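Local coordinates for protein brefeldin A esterase (Bacillus subtilis, PDB 1JKM) that probably hydrolyses the ester bond of brefeldin A, as a serine hydrolase of the alpha/beta hydrolase family related to mammalian hormone-sensitive lipase, at residues Asp78-Ser83 with His98-Ala103; Ala171-Asp176 with Leu212-Gly217; Glu156-Phe161 with Val260-Pro265. One frame throughout, in Å; residues are numbered along the deposited sequence.

The contacts follow the alpha/beta hydrolase fold from the sheet edge to the loop ahead of helix 163-177. Contact 1 pairs the first two strands of the main sheet, 80-88 and 94-102, contact 2 sets helix 163-177 against the loop that leads into strand 217-221, and contact 3 joins segment 156-161 to the end of helix 253-263. Both segments of contact 2 fall between those of contact 3 in sequence. Centres of contacts 1 and 2 lie 21 Å apart, with nearest atoms about 6 Å apart; contact 3 is 32 Å and 26 Å from them, centre to centre. In contact 3, Y263 touches M120 in the loop after strand 109-114, which in relatives carries the oxyanion-hole motif.

Contact 1: residues Asp78-Ser83 with His98-Ala103; sequences DDVETS and HVFRPA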
loop_
_atom_site.group_PDB
_atom_site.type_symbol
_atom_site.label_atom_id
_atom_site.label_comp_id
_atom_site.label_asym_id
_atom_site.label_seq_id
_atom_site.Cartn_x
_atom_site.Cartn_y
_atom_site.Cartn_z
ATOM N N ASP B 78 -22.411 -1.156 11.113
ATOM C CA ASP B 78 -23.030 -2.454 11.364
ATOM C C ASP B 78 -24.511 -2.369 11.687
ATOM O O ASP B 78 -25.135 -3.391 12.017
ATOM C CB ASP B 78 -22.297 -3.219 12.473
ATOM C CG ASP B 78 -20.951 -3.748 11.994
ATOM O OD1 ASP B 78 -20.895 -4.352 10.903
ATOM O OD2 ASP B 78 -19.944 -3.539 12.703
ATOM N N ASP B 79 -25.150 -1.238 11.430
ATOM C CA ASP B 79 -26.537 -1.062 11.860
ATOM C C ASP B 79 -27.465 -1.433 10.699
ATOM O O ASP B 79 -28.105 -0.612 10.048
ATOM C CB ASP B 79 -26.835 0.300 12.437
ATOM C CG ASP B 79 -26.268 1.509 11.745
ATOM O OD1 ASP B 79 -25.111 1.509 11.270
ATOM O OD2 ASP B 79 -27.022 2.514 11.686
ATOM N N VAL B 80 -27.432 -2.720 10.377
ATOM C CA VAL B 80 -27.964 -3.260 9.136
ATOM C C VAL B 80 -28.854 -4.423 9.556
ATOM O O VAL B 80 -28.450 -5.158 10.468
ATOM C CB VAL B 80 -26.838 -3.727 8.196
ATOM C CG1 VAL B 80 -27.292 -4.693 7.119
ATOM C CG2 VAL B 80 -26.220 -2.483 7.542
ATOM N N GLU B 81 -30.063 -4.487 9.024
ATOM C CA GLU B 81 -30.800 -5.739 9.190
ATOM C C GLU B 81 -30.866 -6.544 7.902
ATOM O O GLU B 81 -30.714 -6.090 6.765
ATOM C CB GLU B 81 -32.168 -5.520 9.788
ATOM C CG GLU B 81 -32.874 -4.199 9.589
ATOM C CD GLU B 81 -34.327 -4.375 10.028
ATOM O OE1 GLU B 81 -34.554 -4.284 11.255
ATOM O OE2 GLU B 81 -35.182 -4.621 9.145
ATOM N N THR B 82 -31.034 -7.837 8.135
ATOM C CA THR B 82 -30.884 -8.892 7.149
ATOM C C THR B 82 -32.145 -9.747 7.173
ATOM O O THR B 82 -32.822 -9.892 8.193
ATOM C CB THR B 82 -29.681 -9.766 7.532
ATOM O OG1 THR B 82 -29.905 -10.069 8.928
ATOM C CG2 THR B 82 -28.344 -9.029 7.417
ATOM N N SER B 83 -32.536 -10.246 6.021
ATOM C CA SER B 83 -33.662 -11.177 5.942
ATOM C C SER B 83 -33.349 -12.054 4.752
ATOM O O SER B 83 -32.383 -11.717 4.038
ATOM C CB SER B 83 -34.953 -10.401 5.752
ATOM O OG SER B 83 -34.815 -9.582 4.599
ATOM N N HIS B 98 -30.347 -13.146 -0.135
ATOM C CA HIS B 98 -30.003 -12.570 1.167
ATOM C C HIS B 98 -30.122 -11.051 1.131
ATOM O O HIS B 98 -29.443 -10.430 0.298
ATOM C CB HIS B 98 -28.560 -12.928 1.501
ATOM C CG HIS B 98 -28.253 -14.373 1.712
ATOM N ND1 HIS B 98 -27.788 -15.196 0.715
ATOM C CD2 HIS B 98 -28.323 -15.139 2.833
ATOM C CE1 HIS B 98 -27.593 -16.411 1.187
ATOM N NE2 HIS B 98 -27.909 -16.402 2.476
ATOM N N VAL B 99 -31.032 -10.483 1.874
ATOM C CA VAL B 99 -31.437 -9.093 1.841
ATOM C C VAL B 99 -30.902 -8.302 3.031
ATOM O O VAL B 99 -31.054 -8.630 4.206
ATOM C CB VAL B 99 -32.975 -8.947 1.835
ATOM C CG1 VAL B 99 -33.411 -7.487 1.787
ATOM C CG2 VAL B 99 -33.588 -9.701 0.661
ATOM N N PHE B 100 -30.220 -7.195 2.753
ATOM C CA PHE B 100 -29.589 -6.326 3.722
ATOM C C PHE B 100 -30.159 -4.919 3.603
ATOM O O PHE B 100 -30.271 -4.399 2.476
ATOM C CB PHE B 100 -28.087 -6.219 3.374
ATOM C CG PHE B 100 -27.341 -7.518 3.375
ATOM C CD1 PHE B 100 -27.379 -8.380 2.285
ATOM C CD2 PHE B 100 -26.571 -7.871 4.478
ATOM C CE1 PHE B 100 -26.694 -9.574 2.282
ATOM C CE2 PHE B 100 -25.873 -9.070 4.479
ATOM C CZ PHE B 100 -25.930 -9.916 3.398
ATOM N N ARG B 101 -30.588 -4.311 4.696
ATOM C CA ARG B 101 -30.989 -2.894 4.611
ATOM C C ARG B 101 -30.623 -2.158 5.884
ATOM O O ARG B 101 -30.424 -2.791 6.929
ATOM C CB ARG B 101 -32.494 -2.846 4.317
ATOM C CG ARG B 101 -33.284 -3.632 5.343
ATOM C CD ARG B 101 -34.765 -3.254 5.311
ATOM N NE ARG B 101 -35.380 -3.761 4.096
ATOM C CZ ARG B 101 -35.898 -2.991 3.140
ATOM N NH1 ARG B 101 -35.904 -1.671 3.241
ATOM N NH2 ARG B 101 -36.417 -3.616 2.097
ATOM N N PRO B 102 -30.433 -0.848 5.821
ATOM C CA PRO B 102 -30.143 -0.030 6.986
ATOM C C PRO B 102 -31.230 -0.095 8.056
ATOM O O PRO B 102 -32.398 0.070 7.729
ATOM C CB PRO B 102 -30.017 1.384 6.457
ATOM C CG PRO B 102 -30.491 1.385 5.064
ATOM C CD PRO B 102 -30.821 -0.019 4.656
ATOM N N ALA B 103 -30.884 -0.440 9.289
ATOM C CA ALA B 103 -31.872 -0.493 10.367
ATOM C C ALA B 103 -32.504 0.881 10.589
ATOM O O ALA B 103 -31.806 1.874 10.774
ATOM C CB ALA B 103 -31.254 -0.966 11.669
HETATM O O HOH W 1 -28.893 2.469 9.773
HETATM O O HOH W 2 -33.319 -7.166 5.612
#
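V80-S83 and H98-P102 run antiparallel at 155° between their short axes, as arms of a beta hairpin. E81 with R101 and S83 with V99 are hydrogen-bonded pairs: E81 N gives its proton to R101 O at 2.7 Å, and V99 N reaches S83 O at 2.8 Å. T82 with F100 is the non-hydrogen-bonded pair between them. A103 N bonds to D79 O at 2.9 Å, fastening the inverse gamma turn centred on D79.

On the T82 and F100 face, methyl CG2 of T82 lies 3.6 Å from CD2 of F100, coming in obliquely, while CG1 of V80 sits at the ring's edge, near its plane. On the other face, the S83 hydroxyl, held between backbone N and carbonyl carbon (chi1 56°), places OG 3.4 Å from CB of V99; water 2 joins OG to V99 O. E81 and R101 share this face without a salt bridge, OE2 standing 5.1 Å from NE, and NH2 of R101 turns to L182 O.

F100 and V80 pack on helix 128-139; strand 94-102 continues the sheet through backbone bonds of H98 with M146 and F100 with V144, leaving 80-83 on one of its two outermost strands within this chain.

Contact 2: residues Ala171-Asp176 with Leu212-Gly217; sequences AVLWVD and LDAIDG
D176, near the end of helix 163-177, brings its CA to 5.4 Å from the CA of A214 in the short 3-10 turn 212-214, and no direct hydrogen bond joins the segments. The contact is instead van der Waals packing, with waters bridging D176 and D213.

With CG anti to the backbone N (chi1 179°), D176 lays its carboxylate against A214: CG is 3.6 Å from A214 CA, and D176 CB stands 3.8 Å from the A214 methyl. One turn earlier, V172 points at the same loop. Its CG1 meets CG1 of I215 at 3.7 Å, the two side chains crossing at about a right angle, and lies 4.2 Å from A214 CB. L173 adds the tip of its chain, CD2, at 4.1 Å from that methyl, which is thus touched by three residues of the helix.

The carboxylates of D176 and D213 come within 4.3 Å, OD2 to OD2. Water 4 donates to both oxygens, and D176 has salt bridges from R179 to OD1 and from R211 to OD2, probably offsetting the repulsion of like charges.

V172 also rests on V189 of strand 184-192 and on T202 of helix 194-208, as does I215 on T203. The contact thus packs helix 163-177, which lies on the central sheet, against the loop that completes an alpha/beta hydrolase's beta-alpha-beta crossover from strand 184-192 through helix 194-208 to strand 217-221.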
loop_
_atom_site.group_PDB
_atom_site.type_symbol
_atom_site.label_atom_id
_atom_site.label_comp_id
_atom_site.label_asym_id
_atom_site.label_seq_id
_atom_site.Cartn_x
_atom_site.Cartn_y
_atom_site.Cartn_z
ATOM N N ALA B 171 -33.485 -13.902 -10.385
ATOM C CA ALA B 171 -33.484 -13.012 -9.224
ATOM C C ALA B 171 -33.687 -11.546 -9.585
ATOM O O ALA B 171 -34.445 -10.847 -8.913
ATOM C CB ALA B 171 -32.119 -13.167 -8.524
ATOM N N VAL B 172 -33.046 -11.071 -10.659
ATOM C CA VAL B 172 -33.239 -9.674 -11.078
ATOM C C VAL B 172 -34.698 -9.418 -11.435
ATOM O O VAL B 172 -35.281 -8.457 -10.949
ATOM C CB VAL B 172 -32.296 -9.282 -12.239
ATOM C CG1 VAL B 172 -32.711 -8.013 -12.964
ATOM C CG2 VAL B 172 -30.869 -9.089 -11.717
ATOM N N LEU B 173 -35.315 -10.285 -12.237
ATOM C CA LEU B 173 -36.741 -10.147 -12.546
ATOM C C LEU B 173 -37.652 -10.216 -11.340
ATOM O O LEU B 173 -38.534 -9.364 -11.152
ATOM C CB LEU B 173 -37.146 -11.248 -13.535
ATOM C CG LEU B 173 -36.446 -11.246 -14.887
ATOM C CD1 LEU B 173 -37.008 -12.361 -15.761
ATOM C CD2 LEU B 173 -36.568 -9.892 -15.583
ATOM N N TRP B 174 -37.370 -11.121 -10.393
ATOM C CA TRP B 174 -38.111 -11.115 -9.142
ATOM C C TRP B 174 -38.046 -9.813 -8.376
ATOM O O TRP B 174 -39.005 -9.285 -7.796
ATOM C CB TRP B 174 -37.615 -12.281 -8.263
ATOM C CG TRP B 174 -38.475 -12.479 -7.053
ATOM C CD1 TRP B 174 -39.581 -13.282 -6.951
ATOM C CD2 TRP B 174 -38.297 -11.865 -5.772
ATOM N NE1 TRP B 174 -40.099 -13.199 -5.674
ATOM C CE2 TRP B 174 -39.324 -12.333 -4.934
ATOM C CE3 TRP B 174 -37.366 -10.960 -5.252
ATOM C CZ2 TRP B 174 -39.447 -11.925 -3.608
ATOM C CZ3 TRP B 174 -37.490 -10.558 -3.937
ATOM C CH2 TRP B 174 -38.525 -11.040 -3.126
ATOM N N VAL B 175 -36.817 -9.274 -8.263
ATOM C CA VAL B 175 -36.617 -8.026 -7.537
ATOM C C VAL B 175 -37.355 -6.901 -8.253
ATOM O O VAL B 175 -37.983 -6.082 -7.600
ATOM C CB VAL B 175 -35.101 -7.698 -7.418
ATOM C CG1 VAL B 175 -34.870 -6.349 -6.766
ATOM C CG2 VAL B 175 -34.383 -8.777 -6.619
ATOM N N ASP B 176 -37.289 -6.852 -9.574
ATOM C CA ASP B 176 -37.982 -5.867 -10.377
ATOM C C ASP B 176 -39.497 -5.921 -10.136
ATOM O O ASP B 176 -40.117 -4.913 -9.788
ATOM C CB ASP B 176 -37.705 -6.146 -11.864
ATOM C CG ASP B 176 -38.444 -5.125 -12.716
ATOM O OD1 ASP B 176 -38.274 -3.908 -12.490
ATOM O OD2 ASP B 176 -39.202 -5.552 -13.604
ATOM N N LEU B 212 -35.191 -5.647 -20.536
ATOM C CA LEU B 212 -34.168 -4.650 -20.222
ATOM C C LEU B 212 -34.674 -3.573 -19.273
ATOM O O LEU B 212 -33.909 -3.067 -18.420
ATOM C CB LEU B 212 -33.598 -4.014 -21.473
ATOM C CG LEU B 212 -32.086 -3.896 -21.658
ATOM C CD1 LEU B 212 -31.704 -2.806 -22.633
ATOM C CD2 LEU B 212 -31.343 -3.756 -20.343
ATOM N N ASP B 213 -35.973 -3.270 -19.243
ATOM C CA ASP B 213 -36.520 -2.331 -18.276
ATOM C C ASP B 213 -36.396 -2.717 -16.820
ATOM O O ASP B 213 -36.721 -1.942 -15.905
ATOM C CB ASP B 213 -38.014 -2.106 -18.613
ATOM C CG ASP B 213 -38.754 -3.429 -18.468
ATOM O OD1 ASP B 213 -38.595 -4.265 -19.386
ATOM O OD2 ASP B 213 -39.451 -3.613 -17.452
ATOM N N ALA B 214 -36.035 -3.954 -16.482
ATOM C CA ALA B 214 -35.867 -4.410 -15.127
ATOM C C ALA B 214 -34.571 -3.780 -14.536
ATOM O O ALA B 214 -34.497 -3.768 -13.317
ATOM C CB ALA B 214 -35.742 -5.933 -15.081
ATOM N N ILE B 215 -33.631 -3.339 -15.360
ATOM C CA ILE B 215 -32.295 -2.958 -14.878
ATOM C C ILE B 215 -32.046 -1.478 -15.180
ATOM O O ILE B 215 -31.943 -1.050 -16.322
ATOM C CB ILE B 215 -31.208 -3.818 -15.576
ATOM C CG1 ILE B 215 -31.367 -5.281 -15.121
ATOM C CG2 ILE B 215 -29.787 -3.335 -15.293
ATOM C CD1 ILE B 215 -30.781 -6.316 -16.034
ATOM N N ASP B 216 -31.854 -0.680 -14.139
ATOM C CA ASP B 216 -31.587 0.748 -14.219
ATOM C C ASP B 216 -30.095 1.088 -14.382
ATOM O O ASP B 216 -29.805 2.032 -15.132
ATOM C CB ASP B 216 -32.107 1.441 -12.953
ATOM C CG ASP B 216 -33.621 1.289 -12.815
ATOM O OD1 ASP B 216 -34.319 1.608 -13.801
ATOM O OD2 ASP B 216 -34.091 0.867 -11.748
ATOM N N GLY B 217 -29.195 0.125 -14.261
ATOM C CA GLY B 217 -27.759 0.440 -14.423
ATOM C C GLY B 217 -26.916 -0.740 -13.959
ATOM O O GLY B 217 -27.470 -1.688 -13.349
HETATM O O HOH W 3 -39.169 -2.137 -13.850
HETATM O O HOH W 4 -39.181 -5.799 -16.311
#

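Contact 3: residues Glu156-Phe161 with Val260-Pro265; sequences EGHHPF and VRAYDP
F161 and Y263 form an offset edge-to-face pair in the alpha/beta hydrolase fold, where a loop ahead of helix 163-177 meets the C-terminal end of helix 253-263. The ring planes stand at 64° with centroids 5.7 Å apart, and it is the edge of F161 that is turned toward the face of Y263. F161 adds a CH-pi contact, since its CB lies over that same ring, 4.1 Å from the centroid and close to the ring normal. CD1 then extends along toward the phenol end, bringing Y263 OH to the edge of the F161 ring, in its plane.

The CB of Y263 points away from the loop, but with CG anti to the backbone N (chi1 -163°) its ring end comes back to F161. The backbones are also joined next to the ring pair: F161 N donates to Y263 O at 3.0 Å, almost straight at 175° and lying in the carbonyl plane.

Beside the rings the two prolines meet: CB of P160 is 3.7 Å from CD of P265. H158 and P265 lie alongside, running opposite ways, with NE2 of H158 3.6 Å from CG of P265. CD of P160 lies over one face of the H158 ring, toward its rim. ND1 of that ring is hydrogen-bonded to A152 O, while L52 of helix 48-68 touches both H158 and A262.

Y263 also touches M120, in the loop after strand 109-114, which in the hormone-sensitive lipase family bears the oxyanion-hole glycines; the contact therefore probably borders the catalytic region. From the last turn of the helix, NE of R261 reaches forward to P265 O, just past its end, at 3.1 Å, on a lone pair.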
loop_
_atom_site.group_PDB
_atom_site.type_symbol
_atom_site.label_atom_id
_atom_site.label_comp_id
_atom_site.label_asym_id
_atom_site.label_seq_id
_atom_site.Cartn_x
_atom_site.Cartn_y
_atom_site.Cartn_z
ATOM N N GLU B 156 -21.412 -31.621 -4.820
ATOM C CA GLU B 156 -22.508 -32.473 -5.204
ATOM C C GLU B 156 -23.080 -32.268 -6.606
ATOM O O GLU B 156 -24.180 -32.815 -6.841
ATOM C CB GLU B 156 -23.682 -32.274 -4.240
ATOM C CG GLU B 156 -23.582 -31.061 -3.333
ATOM C CD GLU B 156 -23.563 -31.529 -1.880
ATOM O OE1 GLU B 156 -22.449 -31.856 -1.415
ATOM O OE2 GLU B 156 -24.669 -31.561 -1.293
ATOM N N GLY B 157 -22.435 -31.537 -7.517
ATOM C CA GLY B 157 -23.103 -31.294 -8.806
ATOM C C GLY B 157 -22.407 -30.261 -9.682
ATOM O O GLY B 157 -22.099 -29.178 -9.170
ATOM N N HIS B 158 -22.152 -30.619 -10.937
ATOM C CA HIS B 158 -21.576 -29.702 -11.930
ATOM C C HIS B 158 -22.699 -28.877 -12.535
ATOM O O HIS B 158 -23.766 -29.453 -12.804
ATOM C CB HIS B 158 -20.860 -30.452 -13.027
ATOM C CG HIS B 158 -19.975 -29.859 -14.052
ATOM N ND1 HIS B 158 -19.456 -28.573 -14.071
ATOM C CD2 HIS B 158 -19.474 -30.453 -15.178
ATOM C CE1 HIS B 158 -18.696 -28.402 -15.137
ATOM N NE2 HIS B 158 -18.687 -29.538 -15.831
ATOM N N HIS B 159 -22.549 -27.552 -12.645
ATOM C CA HIS B 159 -23.608 -26.722 -13.208
ATOM C C HIS B 159 -23.041 -25.700 -14.194
ATOM O O HIS B 159 -22.985 -24.510 -13.894
ATOM C CB HIS B 159 -24.468 -25.965 -12.195
ATOM C CG HIS B 159 -25.040 -26.790 -11.093
ATOM N ND1 HIS B 159 -24.402 -26.882 -9.863
ATOM C CD2 HIS B 159 -26.136 -27.577 -11.017
ATOM C CE1 HIS B 159 -25.108 -27.679 -9.082
ATOM N NE2 HIS B 159 -26.158 -28.107 -9.754
ATOM N N PRO B 160 -22.593 -26.172 -15.341
ATOM C CA PRO B 160 -21.989 -25.319 -16.349
ATOM C C PRO B 160 -22.998 -24.365 -16.988
ATOM O O PRO B 160 -24.186 -24.293 -16.703
ATOM C CB PRO B 160 -21.412 -26.349 -17.322
ATOM C CG PRO B 160 -22.442 -27.444 -17.290
ATOM C CD PRO B 160 -22.707 -27.583 -15.812
ATOM N N PHE B 161 -22.481 -23.466 -17.818
ATOM C CA PHE B 161 -23.289 -22.434 -18.476
ATOM C C PHE B 161 -24.433 -23.151 -19.212
ATOM O O PHE B 161 -24.082 -24.124 -19.875
ATOM C CB PHE B 161 -22.354 -21.803 -19.504
ATOM C CG PHE B 161 -23.054 -20.786 -20.361
ATOM C CD1 PHE B 161 -23.188 -19.481 -19.904
ATOM C CD2 PHE B 161 -23.593 -21.147 -21.592
ATOM C CE1 PHE B 161 -23.828 -18.535 -20.681
ATOM C CE2 PHE B 161 -24.236 -20.186 -22.357
ATOM C CZ PHE B 161 -24.355 -18.889 -21.910
ATOM N N VAL B 260 -12.419 -21.830 -16.562
ATOM C CA VAL B 260 -13.057 -21.605 -17.857
ATOM C C VAL B 260 -13.631 -22.947 -18.350
ATOM O O VAL B 260 -14.820 -23.043 -18.664
ATOM C CB VAL B 260 -12.055 -21.012 -18.845
ATOM C CG1 VAL B 260 -12.529 -21.075 -20.299
ATOM C CG2 VAL B 260 -11.751 -19.558 -18.473
ATOM N N ARG B 261 -12.807 -23.971 -18.230
ATOM C CA ARG B 261 -13.153 -25.350 -18.559
ATOM C C ARG B 261 -14.330 -25.849 -17.767
ATOM O O ARG B 261 -15.310 -26.345 -18.348
ATOM C CB ARG B 261 -11.920 -26.245 -18.382
ATOM C CG ARG B 261 -12.169 -27.673 -18.852
ATOM C CD ARG B 261 -12.195 -27.759 -20.378
ATOM N NE ARG B 261 -12.669 -29.093 -20.776
ATOM C CZ ARG B 261 -11.894 -30.176 -20.755
ATOM N NH1 ARG B 261 -10.620 -30.103 -20.388
ATOM N NH2 ARG B 261 -12.411 -31.338 -21.124
ATOM N N ALA B 262 -14.392 -25.615 -16.458
ATOM C CA ALA B 262 -15.561 -25.983 -15.673
ATOM C C ALA B 262 -16.809 -25.235 -16.120
ATOM O O ALA B 262 -17.919 -25.771 -16.042
ATOM C CB ALA B 262 -15.283 -25.729 -14.191
ATOM N N TYR B 263 -16.695 -23.980 -16.574
ATOM C CA TYR B 263 -17.878 -23.202 -16.923
ATOM C C TYR B 263 -18.405 -23.655 -18.308
ATOM O O TYR B 263 -19.602 -23.595 -18.515
ATOM C CB TYR B 263 -17.567 -21.710 -17.048
ATOM C CG TYR B 263 -18.753 -20.770 -17.003
ATOM C CD1 TYR B 263 -19.641 -20.722 -15.979
ATOM C CD2 TYR B 263 -18.874 -19.841 -18.041
ATOM C CE1 TYR B 263 -20.725 -19.854 -15.897
ATOM C CE2 TYR B 263 -19.942 -18.962 -17.998
ATOM C CZ TYR B 263 -20.824 -18.959 -16.966
ATOM O OH TYR B 263 -21.856 -18.065 -16.971
ATOM N N ASP B 264 -17.501 -24.008 -19.199
ATOM C CA ASP B 264 -17.897 -24.353 -20.586
ATOM C C ASP B 264 -17.118 -25.575 -21.048
ATOM O O ASP B 264 -16.063 -25.458 -21.666
ATOM C CB ASP B 264 -17.630 -23.159 -21.493
ATOM C CG ASP B 264 -17.995 -23.351 -22.961
ATOM O OD1 ASP B 264 -18.862 -24.172 -23.299
ATOM O OD2 ASP B 264 -17.418 -22.669 -23.836
ATOM N N PRO B 265 -17.496 -26.766 -20.571
ATOM C CA PRO B 265 -16.634 -27.939 -20.642
ATOM C C PRO B 265 -16.363 -28.397 -22.071
ATOM O O PRO B 265 -15.243 -28.797 -22.405
ATOM C CB PRO B 265 -17.329 -28.990 -19.811
ATOM C CG PRO B 265 -18.589 -28.418 -19.293
ATOM C CD PRO B 265 -18.638 -26.973 -19.657
#